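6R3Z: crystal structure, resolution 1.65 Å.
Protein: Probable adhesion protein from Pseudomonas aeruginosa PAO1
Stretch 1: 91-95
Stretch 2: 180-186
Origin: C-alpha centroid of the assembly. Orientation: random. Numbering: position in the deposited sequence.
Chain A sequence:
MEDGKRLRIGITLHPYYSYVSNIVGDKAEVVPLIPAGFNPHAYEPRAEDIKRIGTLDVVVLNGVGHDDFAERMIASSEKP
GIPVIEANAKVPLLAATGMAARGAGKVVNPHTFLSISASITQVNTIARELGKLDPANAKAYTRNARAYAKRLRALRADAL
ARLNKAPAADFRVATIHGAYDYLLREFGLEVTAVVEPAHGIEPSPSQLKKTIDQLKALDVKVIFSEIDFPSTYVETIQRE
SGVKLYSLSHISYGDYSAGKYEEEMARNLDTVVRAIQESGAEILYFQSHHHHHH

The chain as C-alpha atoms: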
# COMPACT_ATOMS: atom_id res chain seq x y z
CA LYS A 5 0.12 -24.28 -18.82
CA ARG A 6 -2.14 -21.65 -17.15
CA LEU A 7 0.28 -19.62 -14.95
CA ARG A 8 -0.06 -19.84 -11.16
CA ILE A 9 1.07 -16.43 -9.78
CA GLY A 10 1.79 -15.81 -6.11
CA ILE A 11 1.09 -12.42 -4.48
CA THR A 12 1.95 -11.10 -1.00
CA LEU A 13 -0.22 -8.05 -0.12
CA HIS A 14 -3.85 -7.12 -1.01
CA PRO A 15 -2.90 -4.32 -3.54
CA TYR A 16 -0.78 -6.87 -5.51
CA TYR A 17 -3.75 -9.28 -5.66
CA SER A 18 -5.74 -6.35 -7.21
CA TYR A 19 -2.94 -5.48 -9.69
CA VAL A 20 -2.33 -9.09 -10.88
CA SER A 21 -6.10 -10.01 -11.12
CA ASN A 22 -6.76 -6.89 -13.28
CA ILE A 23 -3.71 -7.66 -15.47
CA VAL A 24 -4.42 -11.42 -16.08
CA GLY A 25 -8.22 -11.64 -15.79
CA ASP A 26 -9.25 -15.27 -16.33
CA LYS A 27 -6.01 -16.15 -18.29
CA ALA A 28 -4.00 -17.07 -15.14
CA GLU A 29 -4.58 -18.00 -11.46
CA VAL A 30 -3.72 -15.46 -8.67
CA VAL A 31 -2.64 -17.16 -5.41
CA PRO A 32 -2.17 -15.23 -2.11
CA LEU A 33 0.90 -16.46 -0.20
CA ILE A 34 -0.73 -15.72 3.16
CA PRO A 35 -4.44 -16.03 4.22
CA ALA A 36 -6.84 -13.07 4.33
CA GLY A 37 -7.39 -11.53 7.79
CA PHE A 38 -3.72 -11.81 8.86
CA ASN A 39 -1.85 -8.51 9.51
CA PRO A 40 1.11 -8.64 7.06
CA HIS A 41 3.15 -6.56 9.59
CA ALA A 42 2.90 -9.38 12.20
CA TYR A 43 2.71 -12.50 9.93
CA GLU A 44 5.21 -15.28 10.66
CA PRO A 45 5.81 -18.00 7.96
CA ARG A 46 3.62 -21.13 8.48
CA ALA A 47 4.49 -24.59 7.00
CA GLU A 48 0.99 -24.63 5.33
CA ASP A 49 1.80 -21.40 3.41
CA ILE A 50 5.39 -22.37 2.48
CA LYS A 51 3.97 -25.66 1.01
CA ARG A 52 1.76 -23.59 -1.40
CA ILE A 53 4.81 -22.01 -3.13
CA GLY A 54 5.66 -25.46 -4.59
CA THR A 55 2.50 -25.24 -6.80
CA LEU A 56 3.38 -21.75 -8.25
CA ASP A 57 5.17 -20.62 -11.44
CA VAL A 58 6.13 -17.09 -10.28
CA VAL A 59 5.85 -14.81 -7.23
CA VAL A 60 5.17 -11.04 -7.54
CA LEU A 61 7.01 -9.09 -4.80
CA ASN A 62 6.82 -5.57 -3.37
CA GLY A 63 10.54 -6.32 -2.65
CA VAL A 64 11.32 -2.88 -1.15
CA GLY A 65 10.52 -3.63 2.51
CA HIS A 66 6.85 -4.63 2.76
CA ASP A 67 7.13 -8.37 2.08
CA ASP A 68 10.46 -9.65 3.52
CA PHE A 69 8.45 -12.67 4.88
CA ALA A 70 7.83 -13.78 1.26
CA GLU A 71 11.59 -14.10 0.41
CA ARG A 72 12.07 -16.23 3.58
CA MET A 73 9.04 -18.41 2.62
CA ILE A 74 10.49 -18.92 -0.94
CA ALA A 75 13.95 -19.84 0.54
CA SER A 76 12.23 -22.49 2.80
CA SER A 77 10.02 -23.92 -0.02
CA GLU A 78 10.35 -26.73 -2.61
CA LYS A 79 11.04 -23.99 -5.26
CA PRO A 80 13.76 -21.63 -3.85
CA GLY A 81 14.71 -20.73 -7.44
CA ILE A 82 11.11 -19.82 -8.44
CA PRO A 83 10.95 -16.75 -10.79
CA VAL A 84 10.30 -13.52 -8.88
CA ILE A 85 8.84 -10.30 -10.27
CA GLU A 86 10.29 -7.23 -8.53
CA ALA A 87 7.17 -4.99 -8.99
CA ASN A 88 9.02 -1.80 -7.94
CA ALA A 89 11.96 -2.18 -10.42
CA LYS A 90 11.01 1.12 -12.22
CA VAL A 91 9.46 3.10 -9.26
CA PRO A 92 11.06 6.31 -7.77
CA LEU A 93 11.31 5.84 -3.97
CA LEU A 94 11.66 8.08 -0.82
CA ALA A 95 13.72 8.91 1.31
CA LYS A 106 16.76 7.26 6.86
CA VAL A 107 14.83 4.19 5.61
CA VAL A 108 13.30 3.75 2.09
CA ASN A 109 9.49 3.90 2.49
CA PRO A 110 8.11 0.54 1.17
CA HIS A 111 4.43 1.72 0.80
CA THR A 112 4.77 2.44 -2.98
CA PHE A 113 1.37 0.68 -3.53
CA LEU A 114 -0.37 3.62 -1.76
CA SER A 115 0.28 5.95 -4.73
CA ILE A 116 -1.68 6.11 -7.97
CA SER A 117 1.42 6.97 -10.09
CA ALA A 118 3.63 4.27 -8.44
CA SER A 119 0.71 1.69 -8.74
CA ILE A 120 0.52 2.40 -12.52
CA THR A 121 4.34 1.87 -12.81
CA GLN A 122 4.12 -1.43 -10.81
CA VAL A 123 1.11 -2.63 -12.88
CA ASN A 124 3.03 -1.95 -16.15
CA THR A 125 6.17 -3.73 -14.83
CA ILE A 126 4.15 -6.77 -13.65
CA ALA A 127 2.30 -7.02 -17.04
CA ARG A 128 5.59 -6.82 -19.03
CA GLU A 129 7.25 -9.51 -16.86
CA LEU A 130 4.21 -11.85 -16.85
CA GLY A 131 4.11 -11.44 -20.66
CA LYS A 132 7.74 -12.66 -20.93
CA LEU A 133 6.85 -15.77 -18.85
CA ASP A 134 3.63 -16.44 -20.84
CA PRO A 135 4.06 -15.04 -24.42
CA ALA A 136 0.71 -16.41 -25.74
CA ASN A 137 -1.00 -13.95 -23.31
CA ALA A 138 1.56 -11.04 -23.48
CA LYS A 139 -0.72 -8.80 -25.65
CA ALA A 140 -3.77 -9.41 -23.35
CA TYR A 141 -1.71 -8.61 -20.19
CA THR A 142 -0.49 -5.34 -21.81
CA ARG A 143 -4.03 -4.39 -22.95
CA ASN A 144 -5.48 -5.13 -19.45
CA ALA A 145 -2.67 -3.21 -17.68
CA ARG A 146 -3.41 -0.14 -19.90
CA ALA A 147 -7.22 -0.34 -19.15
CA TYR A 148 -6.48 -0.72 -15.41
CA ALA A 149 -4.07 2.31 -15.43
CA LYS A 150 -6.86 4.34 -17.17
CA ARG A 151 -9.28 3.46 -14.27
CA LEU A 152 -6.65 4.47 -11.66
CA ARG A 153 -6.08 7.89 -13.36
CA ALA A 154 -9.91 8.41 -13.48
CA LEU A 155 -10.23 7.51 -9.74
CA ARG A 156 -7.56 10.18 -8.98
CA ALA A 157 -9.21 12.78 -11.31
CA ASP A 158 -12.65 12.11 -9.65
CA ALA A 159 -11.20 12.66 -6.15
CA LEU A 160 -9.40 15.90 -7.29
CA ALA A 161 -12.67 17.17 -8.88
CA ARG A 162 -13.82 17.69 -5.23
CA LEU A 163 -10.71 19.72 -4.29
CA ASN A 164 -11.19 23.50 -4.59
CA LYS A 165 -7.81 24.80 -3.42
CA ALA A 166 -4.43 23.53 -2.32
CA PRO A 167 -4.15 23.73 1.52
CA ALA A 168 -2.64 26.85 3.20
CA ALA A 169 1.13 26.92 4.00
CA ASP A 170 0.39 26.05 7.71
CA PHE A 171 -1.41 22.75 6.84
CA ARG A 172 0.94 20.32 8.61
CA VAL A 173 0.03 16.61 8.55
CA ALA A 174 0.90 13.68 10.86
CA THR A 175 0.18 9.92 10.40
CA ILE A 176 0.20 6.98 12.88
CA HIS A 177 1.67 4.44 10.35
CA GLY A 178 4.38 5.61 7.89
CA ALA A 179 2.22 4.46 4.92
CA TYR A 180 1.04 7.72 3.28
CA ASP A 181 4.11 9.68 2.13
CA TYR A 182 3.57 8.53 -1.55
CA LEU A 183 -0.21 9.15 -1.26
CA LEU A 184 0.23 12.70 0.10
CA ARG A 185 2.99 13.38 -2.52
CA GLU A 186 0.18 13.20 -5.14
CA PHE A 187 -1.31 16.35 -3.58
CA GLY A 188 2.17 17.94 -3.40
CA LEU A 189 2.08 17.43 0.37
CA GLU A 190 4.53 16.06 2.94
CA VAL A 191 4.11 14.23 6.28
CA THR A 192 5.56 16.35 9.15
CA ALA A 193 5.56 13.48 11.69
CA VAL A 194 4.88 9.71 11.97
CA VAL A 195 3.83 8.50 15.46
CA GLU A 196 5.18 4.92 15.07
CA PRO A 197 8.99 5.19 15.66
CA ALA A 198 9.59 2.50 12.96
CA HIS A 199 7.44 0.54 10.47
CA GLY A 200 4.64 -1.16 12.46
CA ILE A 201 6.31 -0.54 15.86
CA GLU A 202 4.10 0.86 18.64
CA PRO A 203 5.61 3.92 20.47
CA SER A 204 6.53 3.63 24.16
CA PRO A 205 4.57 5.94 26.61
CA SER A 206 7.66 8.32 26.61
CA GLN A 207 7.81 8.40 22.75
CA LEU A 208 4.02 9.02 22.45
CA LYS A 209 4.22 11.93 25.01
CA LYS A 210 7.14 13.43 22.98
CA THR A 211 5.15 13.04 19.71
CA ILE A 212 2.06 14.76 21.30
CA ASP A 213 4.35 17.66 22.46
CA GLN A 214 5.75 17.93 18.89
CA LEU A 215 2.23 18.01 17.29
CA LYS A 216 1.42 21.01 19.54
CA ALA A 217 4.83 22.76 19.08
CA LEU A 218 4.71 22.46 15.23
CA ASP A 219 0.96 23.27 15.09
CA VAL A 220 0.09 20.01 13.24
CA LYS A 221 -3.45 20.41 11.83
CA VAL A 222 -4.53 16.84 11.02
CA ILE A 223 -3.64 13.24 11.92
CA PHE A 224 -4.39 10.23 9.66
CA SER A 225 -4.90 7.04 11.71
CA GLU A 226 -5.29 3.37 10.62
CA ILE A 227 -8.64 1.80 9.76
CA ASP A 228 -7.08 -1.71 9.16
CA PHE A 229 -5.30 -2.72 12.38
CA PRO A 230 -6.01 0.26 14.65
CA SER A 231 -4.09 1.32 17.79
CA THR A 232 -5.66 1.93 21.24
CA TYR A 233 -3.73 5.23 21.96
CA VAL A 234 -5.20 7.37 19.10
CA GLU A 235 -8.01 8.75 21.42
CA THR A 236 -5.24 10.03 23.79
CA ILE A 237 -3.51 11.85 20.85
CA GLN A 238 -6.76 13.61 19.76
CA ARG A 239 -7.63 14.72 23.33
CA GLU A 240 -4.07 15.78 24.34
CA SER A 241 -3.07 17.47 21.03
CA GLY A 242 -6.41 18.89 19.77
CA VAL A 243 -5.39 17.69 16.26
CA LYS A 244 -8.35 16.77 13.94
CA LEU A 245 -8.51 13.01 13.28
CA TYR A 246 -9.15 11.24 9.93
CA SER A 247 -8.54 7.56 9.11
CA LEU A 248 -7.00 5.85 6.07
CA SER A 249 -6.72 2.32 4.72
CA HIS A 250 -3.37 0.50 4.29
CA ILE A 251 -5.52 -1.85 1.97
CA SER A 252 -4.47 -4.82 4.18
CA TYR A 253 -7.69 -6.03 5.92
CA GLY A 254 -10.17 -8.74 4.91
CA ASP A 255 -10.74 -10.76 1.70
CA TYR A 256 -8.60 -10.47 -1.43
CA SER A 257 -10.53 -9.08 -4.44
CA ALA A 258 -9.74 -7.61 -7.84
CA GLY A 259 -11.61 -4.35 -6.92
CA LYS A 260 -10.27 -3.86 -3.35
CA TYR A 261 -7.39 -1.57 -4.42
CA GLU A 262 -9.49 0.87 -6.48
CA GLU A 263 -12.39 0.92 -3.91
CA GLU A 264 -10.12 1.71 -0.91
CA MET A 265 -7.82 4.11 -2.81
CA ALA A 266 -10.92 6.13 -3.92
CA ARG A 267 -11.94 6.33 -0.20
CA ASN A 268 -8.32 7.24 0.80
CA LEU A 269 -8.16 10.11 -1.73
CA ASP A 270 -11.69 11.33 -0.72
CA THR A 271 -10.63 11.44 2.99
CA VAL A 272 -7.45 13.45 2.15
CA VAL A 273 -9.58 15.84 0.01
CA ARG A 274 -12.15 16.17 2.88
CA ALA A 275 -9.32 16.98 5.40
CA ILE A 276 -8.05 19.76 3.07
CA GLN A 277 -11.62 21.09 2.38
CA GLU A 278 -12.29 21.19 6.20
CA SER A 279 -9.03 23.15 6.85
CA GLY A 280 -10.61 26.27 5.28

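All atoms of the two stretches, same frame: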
# COMPACT_ATOMS: atom_id res chain seq x y z
N VAL A 91 10.09 2.10 -10.13
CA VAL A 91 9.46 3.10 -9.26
C VAL A 91 10.45 4.03 -8.51
O VAL A 91 11.29 3.53 -7.75
CB VAL A 91 8.48 2.42 -8.25
CG1 VAL A 91 7.89 3.43 -7.27
CG2 VAL A 91 7.36 1.66 -8.98
N PRO A 92 10.25 5.39 -8.59
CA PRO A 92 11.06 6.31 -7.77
C PRO A 92 10.63 6.23 -6.30
O PRO A 92 9.44 6.34 -5.98
CB PRO A 92 10.74 7.70 -8.36
CG PRO A 92 9.97 7.44 -9.63
CD PRO A 92 9.27 6.14 -9.40
N LEU A 93 11.60 6.00 -5.40
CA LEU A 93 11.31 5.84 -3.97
C LEU A 93 11.60 7.11 -3.15
O LEU A 93 12.01 8.14 -3.70
CB LEU A 93 12.08 4.63 -3.41
CG LEU A 93 11.77 3.26 -4.03
CD1 LEU A 93 13.02 2.43 -4.17
CD2 LEU A 93 10.77 2.51 -3.20
N LEU A 94 11.38 7.03 -1.82
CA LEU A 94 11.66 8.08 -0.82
C LEU A 94 11.82 7.41 0.56
O LEU A 94 11.11 6.46 0.80
CB LEU A 94 10.56 9.18 -0.81
CG LEU A 94 9.09 8.75 -0.73
CD1 LEU A 94 8.61 8.68 0.69
CD2 LEU A 94 8.20 9.72 -1.48
N ALA A 95 12.76 7.82 1.45
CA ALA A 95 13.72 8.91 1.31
C ALA A 95 15.03 8.40 0.73
O ALA A 95 15.04 7.80 -0.35
CB ALA A 95 13.97 9.56 2.66
N TYR A 180 1.69 6.77 4.18
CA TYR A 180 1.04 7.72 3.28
C TYR A 180 1.91 8.81 2.65
O TYR A 180 1.37 9.73 2.02
CB TYR A 180 -0.15 8.35 4.04
CG TYR A 180 -1.05 7.26 4.58
CD1 TYR A 180 -1.77 6.44 3.72
CD2 TYR A 180 -1.02 6.91 5.93
CE1 TYR A 180 -2.55 5.38 4.19
CE2 TYR A 180 -1.79 5.85 6.42
CZ TYR A 180 -2.52 5.06 5.55
OH TYR A 180 -3.28 4.01 6.01
N ASP A 181 3.24 8.68 2.74
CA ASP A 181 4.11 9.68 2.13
C ASP A 181 3.91 9.73 0.60
O ASP A 181 3.78 10.82 0.05
CB ASP A 181 5.57 9.43 2.53
CG ASP A 181 5.73 9.46 4.05
OD1 ASP A 181 5.38 8.45 4.71
OD2 ASP A 181 6.16 10.52 4.57
N TYR A 182 3.79 8.54 -0.08
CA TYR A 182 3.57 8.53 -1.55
C TYR A 182 2.17 9.05 -1.88
O TYR A 182 2.00 9.76 -2.87
CB TYR A 182 3.70 7.12 -2.13
CG TYR A 182 5.07 6.51 -1.97
CD1 TYR A 182 6.10 6.81 -2.86
CD2 TYR A 182 5.35 5.66 -0.91
CE1 TYR A 182 7.37 6.28 -2.70
CE2 TYR A 182 6.62 5.10 -0.74
CZ TYR A 182 7.63 5.42 -1.64
OH TYR A 182 8.89 4.90 -1.50
N LEU A 183 1.17 8.70 -1.06
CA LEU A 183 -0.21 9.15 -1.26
C LEU A 183 -0.30 10.67 -1.17
O LEU A 183 -0.88 11.31 -2.05
CB LEU A 183 -1.14 8.50 -0.24
CG LEU A 183 -2.65 8.65 -0.53
CD1 LEU A 183 -3.41 7.42 -0.13
CD2 LEU A 183 -3.20 9.86 0.17
N LEU A 184 0.29 11.26 -0.10
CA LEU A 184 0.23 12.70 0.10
C LEU A 184 1.07 13.46 -0.93
O LEU A 184 0.70 14.58 -1.29
CB LEU A 184 0.58 13.06 1.55
CG LEU A 184 -0.57 12.64 2.52
CD1 LEU A 184 -0.07 12.40 3.91
CD2 LEU A 184 -1.70 13.66 2.51
N ARG A 185 2.13 12.81 -1.46
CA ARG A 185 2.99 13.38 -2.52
C ARG A 185 2.14 13.69 -3.77
O ARG A 185 2.47 14.60 -4.53
CB ARG A 185 4.11 12.39 -2.90
CG ARG A 185 5.25 13.03 -3.70
CD ARG A 185 6.44 12.10 -3.81
NE ARG A 185 7.66 12.83 -4.15
CZ ARG A 185 8.18 12.91 -5.36
NH1 ARG A 185 7.60 12.29 -6.39
NH2 ARG A 185 9.30 13.59 -5.57
N GLU A 186 1.03 12.96 -3.97
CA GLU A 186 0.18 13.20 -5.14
C GLU A 186 -0.70 14.44 -5.02
O GLU A 186 -1.35 14.85 -5.99
CB GLU A 186 -0.62 11.97 -5.48
CG GLU A 186 0.35 10.83 -5.73
CD GLU A 186 -0.25 9.65 -6.43
OE1 GLU A 186 -1.25 9.10 -5.91
OE2 GLU A 186 0.26 9.28 -7.51

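A single phenolic oxygen ties an irregular segment to a helix here: the backbone N of Leu94 donates to the OH of Tyr182 across 3.3 Å, with an N-H...O angle of 141°, and this is the one hydrogen bond between the two stretches. The length and the bent angle suggest a modest bond; the same hydroxyl is also hydrogen-bonded elsewhere in the structure. The example illustrates a general principle: a segment outside regular helix or strand can be held by a tyrosine that offers a polar tip and an apolar ring at once.

The backbones themselves stay well apart. Residues 91-95 form no regular secondary structure, whereas Tyr180 occupies the N-cap position of a helix whose first turn is marked by Leu184 N to Tyr180 O at 2.8 Å and Arg185 N to Asp181 O at 3.0 Å. The nearest CA atoms, those of Leu94 and Tyr182, lie 8.1 Å apart, so side chains must fill the gap. The CA-to-CB bond of Tyr182 points sideways relative to the other stretch, but the end of the side chain comes nearer, and its OH reaches the backbone of Leu94.

Leu94 is the apolar counterpart. Its CA-to-CB bond points toward the helix, and its CG lies 3.6 Å from Tyr182 CE1, with CD1 over one face of the ring. The same methyl, Leu94 CD1, meets Asp181 CB at 3.6 Å, while Leu94 CD2 lies 3.8 Å from Arg185 CD. Both neighbours thus present methylene carbon to the leucine, although each ends in a charged group. Pro92 O and Leu93 CA sit near the plane of the tyrosine ring, at its edge, so the loop skirts the ring while Leu94 covers a face. About 270 Å² is buried, both sides summed, most of it on Leu94 and Tyr182.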